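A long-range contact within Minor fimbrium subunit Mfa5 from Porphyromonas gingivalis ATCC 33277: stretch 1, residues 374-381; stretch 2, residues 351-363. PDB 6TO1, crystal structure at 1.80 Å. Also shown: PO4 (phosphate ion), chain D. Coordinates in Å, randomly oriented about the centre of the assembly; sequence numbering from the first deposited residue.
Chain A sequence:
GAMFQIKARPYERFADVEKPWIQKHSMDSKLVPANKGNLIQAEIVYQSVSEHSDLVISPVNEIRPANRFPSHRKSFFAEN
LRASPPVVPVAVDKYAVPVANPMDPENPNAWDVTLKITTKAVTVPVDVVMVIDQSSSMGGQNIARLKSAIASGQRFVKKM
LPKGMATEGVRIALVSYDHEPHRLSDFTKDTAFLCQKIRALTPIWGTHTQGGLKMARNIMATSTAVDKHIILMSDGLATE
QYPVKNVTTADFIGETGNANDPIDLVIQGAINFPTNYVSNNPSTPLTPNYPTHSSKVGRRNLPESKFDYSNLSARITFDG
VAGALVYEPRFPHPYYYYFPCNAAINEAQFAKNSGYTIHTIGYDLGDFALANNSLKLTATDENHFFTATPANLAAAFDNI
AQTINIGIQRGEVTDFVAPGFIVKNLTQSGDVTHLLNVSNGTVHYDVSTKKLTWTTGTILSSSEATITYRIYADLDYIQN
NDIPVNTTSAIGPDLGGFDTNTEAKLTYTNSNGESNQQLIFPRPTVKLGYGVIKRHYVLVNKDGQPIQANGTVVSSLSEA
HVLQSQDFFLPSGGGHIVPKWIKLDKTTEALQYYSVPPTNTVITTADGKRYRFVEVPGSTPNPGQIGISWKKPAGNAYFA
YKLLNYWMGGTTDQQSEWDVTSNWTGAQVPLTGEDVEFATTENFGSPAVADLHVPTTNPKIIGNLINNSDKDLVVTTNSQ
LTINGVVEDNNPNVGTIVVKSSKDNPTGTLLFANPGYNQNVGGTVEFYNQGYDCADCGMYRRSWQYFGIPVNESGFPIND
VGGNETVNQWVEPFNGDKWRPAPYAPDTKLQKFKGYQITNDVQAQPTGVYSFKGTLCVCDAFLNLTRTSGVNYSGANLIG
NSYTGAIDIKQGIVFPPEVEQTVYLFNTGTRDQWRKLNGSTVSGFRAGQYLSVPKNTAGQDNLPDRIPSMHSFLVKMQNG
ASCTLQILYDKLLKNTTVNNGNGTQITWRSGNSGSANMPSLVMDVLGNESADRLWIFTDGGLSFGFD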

# COMPACT_ATOMS: atom_id res chain seq x y z
N SER A 374 -28.27 28.11 5.22
CA SER A 374 -28.03 28.01 3.78
C SER A 374 -26.70 27.32 3.50
O SER A 374 -26.62 26.43 2.65
CB SER A 374 -28.07 29.39 3.14
OG SER A 374 -29.39 29.86 3.10
N LEU A 375 -25.64 27.71 4.21
CA LEU A 375 -24.34 27.06 4.02
C LEU A 375 -24.35 25.61 4.48
O LEU A 375 -23.67 24.78 3.89
CB LEU A 375 -23.24 27.86 4.74
CG LEU A 375 -22.95 29.24 4.11
CD1 LEU A 375 -22.00 29.99 5.03
CD2 LEU A 375 -22.35 29.10 2.74
N LYS A 376 -25.13 25.27 5.50
CA LYS A 376 -25.22 23.86 5.89
C LYS A 376 -25.81 23.02 4.77
O LYS A 376 -25.34 21.91 4.51
CB LYS A 376 -26.05 23.70 7.16
CG LYS A 376 -25.37 24.12 8.40
CD LYS A 376 -26.31 23.94 9.64
CE LYS A 376 -25.74 24.62 10.85
NZ LYS A 376 -26.59 24.30 12.03
N LEU A 377 -26.84 23.53 4.08
CA LEU A 377 -27.48 22.76 3.02
C LEU A 377 -26.63 22.74 1.75
O LEU A 377 -26.81 21.85 0.91
CB LEU A 377 -28.86 23.34 2.73
CG LEU A 377 -29.92 23.11 3.80
CD1 LEU A 377 -31.31 23.59 3.30
CD2 LEU A 377 -30.02 21.67 4.23
N THR A 378 -25.78 23.75 1.55
CA THR A 378 -24.88 23.82 0.43
C THR A 378 -23.77 22.78 0.56
O THR A 378 -23.37 22.15 -0.43
CB THR A 378 -24.26 25.23 0.35
OG1 THR A 378 -25.28 26.23 0.26
CG2 THR A 378 -23.36 25.36 -0.85
N ALA A 379 -23.33 22.52 1.80
CA ALA A 379 -22.30 21.52 2.05
C ALA A 379 -22.84 20.11 1.83
O ALA A 379 -24.05 19.88 1.74
CB ALA A 379 -21.79 21.64 3.48
N THR A 380 -21.91 19.16 1.76
CA THR A 380 -22.29 17.76 1.56
C THR A 380 -23.25 17.29 2.64
O THR A 380 -24.20 16.55 2.36
CB THR A 380 -21.03 16.89 1.55
OG1 THR A 380 -20.38 17.03 0.28
CG2 THR A 380 -21.36 15.41 1.74
N ASP A 381 -23.00 17.69 3.88
CA ASP A 381 -23.92 17.48 5.00
C ASP A 381 -23.59 18.54 6.03
O ASP A 381 -22.64 19.32 5.88
CB ASP A 381 -23.79 16.06 5.57
CG ASP A 381 -22.36 15.68 5.89
OD1 ASP A 381 -21.65 16.50 6.50
OD2 ASP A 381 -21.95 14.56 5.56
P PO4 D . -27.17 27.97 13.27
O1 PO4 D . -25.69 27.68 13.17
O2 PO4 D . -27.97 26.88 12.58
O3 PO4 D . -27.62 27.97 14.71
O4 PO4 D . -27.50 29.30 12.63
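Stretch 2, residues 351-363: AKNSGYTIHTIGY

Stretch 2 leaves a helix, turns, and returns as a strand alongside stretch 1. Residues 351-353 are the last of a helix that begins earlier in the chain. Its end is a Schellman motif: Gly355 takes a positive phi (89/14), and Gly355 N bonds back to Lys352 O at 2.9 Å while Tyr356 N bonds to Ala351 O at 3.0 Å. A side chain at these backbone angles would be jammed against the preceding carbonyl oxygen, which by itself calls for glycine. The chain then extends, with phi/psi from -90/132 at Thr357 to -101/118 at Gly362. This strand runs nearly antiparallel to helix 374-378, at 164° between N-to-C directions and 7.6 Å between axes at closest approach. The backbones come nearest where the helix has just ended, Ala379 CA lying 4.7 Å from Ile358 CA; the contact buries 451 Å² in all.

Backbone-directed hydrogen bonds fix the register. Thr380 N donates to Ile358 O (2.8 Å, 166° at the hydrogen), and Ile358 N donates to Thr380 OG1 (2.9 Å, 178°), so both polar backbone atoms of Ile358 are engaged by one residue. A turn of helix earlier, Thr360 OG1 donates to Leu375 O at 2.8 Å. That carbonyl also accepts the helical bond from Ala379 N, at 3.1 Å, so the threonine ties the strand to the final turn.

Lys352 serves the carbonyl end of the same helix. With chi2 to chi4 all t, its extended side chain brings NZ to 2.9 Å from Ala379 O, a hydrogen bond, and to 2.9 Å from Leu377 O, a weak one. The ammonium thus meets backbone oxygens left free as the helix ends, and Lys352 CE packs 3.1 Å from Thr378 O.

Water extends this polar edge. Water 1 accepts from Lys352 NZ at 2.8 Å and lies 2.9 Å from Thr380 O, placed to donate to it; water 2 donates to Tyr356 O at 2.8 Å and lies 2.6 Å from Thr380 OG1, also hydrogen-bonded.

Van der Waals packing fills the space beside these bonds. Leu375 CD1 approaches Gly362 CA to 3.7 Å; an ideal CB on this glycine would point toward stretch 1 and come within a tight 3.5 Å of Leu375 CD1. Thr378 CG2 meets Thr360 CG2 at 4.0 Å, while Thr378 OG1 turns back to its own helix, donating to Ser374 O at 2.7 Å. Ala379 CB sits 3.5 Å from Thr360 OG1, and Ile358 CG2 lies 3.5 Å from Thr378 O.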

# COMPACT_ATOMS: atom_id res chain seq x y z
N ALA A 351 -22.99 19.91 -8.33
CA ALA A 351 -21.64 19.47 -7.99
C ALA A 351 -21.67 18.15 -7.21
O ALA A 351 -20.86 17.25 -7.47
CB ALA A 351 -20.93 20.54 -7.16
N LYS A 352 -22.62 18.02 -6.27
CA LYS A 352 -22.73 16.78 -5.52
C LYS A 352 -23.12 15.62 -6.43
O LYS A 352 -22.61 14.51 -6.28
CB LYS A 352 -23.76 16.92 -4.39
CG LYS A 352 -23.42 17.95 -3.30
CD LYS A 352 -24.65 18.31 -2.48
CE LYS A 352 -24.38 19.52 -1.61
NZ LYS A 352 -25.52 19.83 -0.71
N ASN A 353 -24.01 15.87 -7.38
CA ASN A 353 -24.40 14.85 -8.34
C ASN A 353 -23.22 14.39 -9.18
O ASN A 353 -23.22 13.24 -9.64
CB ASN A 353 -25.51 15.38 -9.25
CG ASN A 353 -26.81 15.58 -8.51
OD1 ASN A 353 -26.96 15.16 -7.38
ND2 ASN A 353 -27.75 16.29 -9.15
N SER A 354 -22.23 15.25 -9.41
CA SER A 354 -21.01 14.88 -10.12
C SER A 354 -20.01 14.13 -9.23
O SER A 354 -18.92 13.79 -9.72
CB SER A 354 -20.34 16.14 -10.69
OG SER A 354 -21.13 16.75 -11.69
N GLY A 355 -20.33 13.90 -7.97
CA GLY A 355 -19.43 13.26 -7.03
C GLY A 355 -18.49 14.16 -6.26
O GLY A 355 -17.54 13.66 -5.67
N TYR A 356 -18.70 15.47 -6.26
CA TYR A 356 -17.79 16.35 -5.55
C TYR A 356 -18.23 16.50 -4.09
O TYR A 356 -19.42 16.53 -3.79
CB TYR A 356 -17.74 17.73 -6.20
CG TYR A 356 -17.50 17.74 -7.70
CD1 TYR A 356 -16.88 16.66 -8.34
CD2 TYR A 356 -17.91 18.80 -8.48
CE1 TYR A 356 -16.67 16.66 -9.71
CE2 TYR A 356 -17.70 18.81 -9.85
CZ TYR A 356 -17.09 17.72 -10.46
OH TYR A 356 -16.87 17.70 -11.80
N THR A 357 -17.25 16.60 -3.20
CA THR A 357 -17.48 16.86 -1.78
C THR A 357 -17.48 18.37 -1.56
O THR A 357 -16.58 19.07 -2.03
CB THR A 357 -16.40 16.20 -0.93
OG1 THR A 357 -16.46 14.79 -1.13
CG2 THR A 357 -16.60 16.49 0.53
N ILE A 358 -18.49 18.87 -0.85
CA ILE A 358 -18.64 20.30 -0.65
C ILE A 358 -18.47 20.61 0.83
O ILE A 358 -19.24 20.13 1.66
CB ILE A 358 -20.01 20.83 -1.12
CG1 ILE A 358 -20.38 20.19 -2.44
CG2 ILE A 358 -19.96 22.35 -1.16
CD1 ILE A 358 -19.44 20.45 -3.55
N HIS A 359 -17.51 21.49 1.12
CA HIS A 359 -17.29 22.05 2.44
C HIS A 359 -17.69 23.52 2.44
O HIS A 359 -17.37 24.25 1.49
CB HIS A 359 -15.82 21.97 2.85
CG HIS A 359 -15.19 20.65 2.58
ND1 HIS A 359 -14.95 19.73 3.58
CD2 HIS A 359 -14.74 20.10 1.43
CE1 HIS A 359 -14.39 18.66 3.05
NE2 HIS A 359 -14.23 18.86 1.75
N THR A 360 -18.35 23.97 3.49
CA THR A 360 -18.68 25.38 3.58
C THR A 360 -18.21 25.90 4.93
O THR A 360 -18.27 25.21 5.94
CB THR A 360 -20.19 25.67 3.42
OG1 THR A 360 -20.91 24.92 4.40
CG2 THR A 360 -20.66 25.27 2.04
N ILE A 361 -17.78 27.15 4.94
CA ILE A 361 -17.23 27.79 6.12
C ILE A 361 -17.92 29.13 6.24
O ILE A 361 -17.86 29.94 5.32
CB ILE A 361 -15.70 27.97 6.02
CG1 ILE A 361 -15.04 26.62 5.75
CG2 ILE A 361 -15.17 28.61 7.27
CD1 ILE A 361 -13.56 26.74 5.48
N GLY A 362 -18.57 29.38 7.38
CA GLY A 362 -19.39 30.56 7.54
C GLY A 362 -18.66 31.63 8.33
O GLY A 362 -18.32 31.42 9.49
N TYR A 363 -18.42 32.76 7.69
CA TYR A 363 -17.63 33.83 8.29
C TYR A 363 -18.45 34.91 9.01
O TYR A 363 -17.87 35.84 9.57
CB TYR A 363 -16.73 34.47 7.21
CG TYR A 363 -15.56 33.57 6.88
CD1 TYR A 363 -14.29 33.82 7.40
CD2 TYR A 363 -15.73 32.43 6.10
CE1 TYR A 363 -13.24 33.00 7.11
CE2 TYR A 363 -14.68 31.59 5.84
CZ TYR A 363 -13.44 31.88 6.33
OH TYR A 363 -12.40 31.03 6.07
O HOH W 1 -26.30 17.53 0.67
O HOH W 2 -21.07 15.55 -1.70